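Protein AggB (Escherichia coli, PDB 4PHX) forms the minor subunit of aggregative adherence fimbriae type I and, as an AfaD-like protein, probably sits at the fimbrial tip. Local coordinates at residues Val82-Gln85 with Gly86-Gln90. Residues are numbered along the deposited sequence; the frame is centred on the assembly and turned at random.
Sequences VYRQ and GEEKQ
Glu88 OE2 stands at the NE edge of the Arg84 guanidinium, close to the plane of the group; the guanidinium also makes a cation-pi contact with Trp71. The two residues meet where the Ig-like beta sandwich crosses between its sheets: strand 82-85 ends at Gln85, and the connection 86-89 climbs to strand 90-97 in the other sheet. Arg84 NE and Glu88 OE2 are 4.3 Å apart, too far for a salt bridge, so the attraction is probably a loose electrostatic one. The arginine's firm polar hold is made by NH1, hydrogen-bonded to the carbonyl of Gly69. An extended chain, CG anti to the backbone N (chi1 179°), takes the guanidinium away from the backbone and leaves NE as its nearest part to Glu88. Glu88 bends back from the loop, its chi2 of -94° turning the carboxylate to the strand end; its side chain packs on Phe35 of strand 34-39. Between these two residues the backbone passes through Gly86, where at a phi of 146° a CB would be jammed against the carbonyl O of Gln85. Gly86 is still tied by a backbone hydrogen bond to Asp33, carrying the antiparallel pairing with strand 34-39 one step past the strand end. Gln85 sends its amide to Asp33 as well, through a weak hydrogen bond from NE2 to the carbonyl O.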
loop_
_atom_site.group_PDB
_atom_site.type_symbol
_atom_site.label_atom_id
_atom_site.label_comp_id
_atom_site.label_asym_id
_atom_site.label_seq_id
_atom_site.Cartn_x
_atom_site.Cartn_y
_atom_site.Cartn_z
ATOM N N VAL B 82 -18.626 -5.134 20.479
ATOM C CA VAL B 82 -18.955 -4.236 19.382
ATOM C C VAL B 82 -20.469 -4.233 19.212
ATOM O O VAL B 82 -21.127 -5.205 19.563
ATOM C CB VAL B 82 -18.209 -4.574 18.066
ATOM C CG1 VAL B 82 -16.691 -4.529 18.281
ATOM C CG2 VAL B 82 -18.616 -5.933 17.554
ATOM N N TYR B 83 -21.004 -3.128 18.697
ATOM C CA TYR B 83 -22.440 -2.875 18.698
ATOM C C TYR B 83 -22.912 -2.325 17.350
ATOM O O TYR B 83 -22.104 -1.911 16.514
ATOM C CB TYR B 83 -22.823 -1.896 19.827
ATOM C CG TYR B 83 -23.492 -0.616 19.342
ATOM C CD1 TYR B 83 -24.877 -0.480 19.357
ATOM C CD2 TYR B 83 -22.740 0.448 18.859
ATOM C CE1 TYR B 83 -25.493 0.671 18.897
ATOM C CE2 TYR B 83 -23.358 1.616 18.406
ATOM C CZ TYR B 83 -24.732 1.717 18.427
ATOM O OH TYR B 83 -25.347 2.868 17.969
ATOM N N ARG B 84 -24.229 -2.316 17.171
ATOM C CA ARG B 84 -24.881 -1.911 15.941
ATOM C C ARG B 84 -26.341 -1.572 16.279
ATOM O O ARG B 84 -27.020 -2.354 16.955
ATOM C CB ARG B 84 -24.830 -3.090 14.999
ATOM C CG ARG B 84 -25.455 -2.878 13.698
ATOM C CD ARG B 84 -25.435 -4.167 12.928
ATOM N NE ARG B 84 -25.508 -3.877 11.505
ATOM C CZ ARG B 84 -24.452 -3.870 10.697
ATOM N NH1 ARG B 84 -23.244 -4.173 11.173
ATOM N NH2 ARG B 84 -24.610 -3.586 9.410
ATOM N N GLN B 85 -26.815 -0.402 15.848
ATOM C CA GLN B 85 -28.208 -0.012 16.069
ATOM C C GLN B 85 -29.043 -0.740 15.056
ATOM O O GLN B 85 -28.520 -1.169 14.028
ATOM C CB GLN B 85 -28.405 1.499 15.901
ATOM C CG GLN B 85 -29.839 2.024 16.150
ATOM C CD GLN B 85 -30.050 2.562 17.564
ATOM O OE1 GLN B 85 -29.351 3.480 18.007
ATOM N NE2 GLN B 85 -31.018 1.989 18.280
ATOM N N GLY B 86 -30.335 -0.897 15.338
ATOM C CA GLY B 86 -31.237 -1.461 14.355
ATOM C C GLY B 86 -32.350 -2.293 14.945
ATOM O O GLY B 86 -32.169 -2.977 15.955
ATOM N N GLU B 87 -33.508 -2.247 14.300
ATOM C CA GLU B 87 -34.641 -3.055 14.736
ATOM C C GLU B 87 -34.775 -4.302 13.893
ATOM O O GLU B 87 -35.650 -5.127 14.146
ATOM C CB GLU B 87 -35.947 -2.264 14.663
ATOM C CG GLU B 87 -35.960 -1.003 15.506
ATOM C CD GLU B 87 -37.198 -0.165 15.250
ATOM O OE1 GLU B 87 -37.149 1.055 15.513
ATOM O OE2 GLU B 87 -38.217 -0.732 14.785
ATOM N N GLU B 88 -33.921 -4.442 12.883
ATOM C CA GLU B 88 -34.050 -5.582 11.992
ATOM C C GLU B 88 -33.769 -6.879 12.722
ATOM O O GLU B 88 -33.075 -6.918 13.725
ATOM C CB GLU B 88 -33.175 -5.458 10.730
ATOM C CG GLU B 88 -31.705 -5.690 10.947
ATOM C CD GLU B 88 -30.976 -4.392 11.186
ATOM O OE1 GLU B 88 -31.571 -3.323 10.896
ATOM O OE2 GLU B 88 -29.818 -4.433 11.662
ATOM N N LYS B 89 -34.307 -7.948 12.185
ATOM C CA LYS B 89 -34.389 -9.192 12.899
ATOM C C LYS B 89 -33.044 -9.881 13.135
ATOM O O LYS B 89 -32.880 -10.586 14.118
ATOM C CB LYS B 89 -35.369 -10.107 12.178
ATOM C CG LYS B 89 -35.044 -10.420 10.697
ATOM C CD LYS B 89 -35.129 -9.238 9.677
ATOM C CE LYS B 89 -36.478 -8.554 9.625
ATOM N NZ LYS B 89 -36.296 -7.278 8.918
ATOM N N GLN B 90 -32.080 -9.701 12.246
ATOM C CA GLN B 90 -30.801 -10.359 12.460
ATOM C C GLN B 90 -29.640 -9.568 11.909
ATOM O O GLN B 90 -29.844 -8.576 11.230
ATOM C CB GLN B 90 -30.812 -11.794 11.944
ATOM C CG GLN B 90 -30.693 -11.917 10.468
ATOM C CD GLN B 90 -31.900 -11.399 9.750
ATOM O OE1 GLN B 90 -31.990 -10.201 9.438
ATOM N NE2 GLN B 90 -32.849 -12.295 9.471
#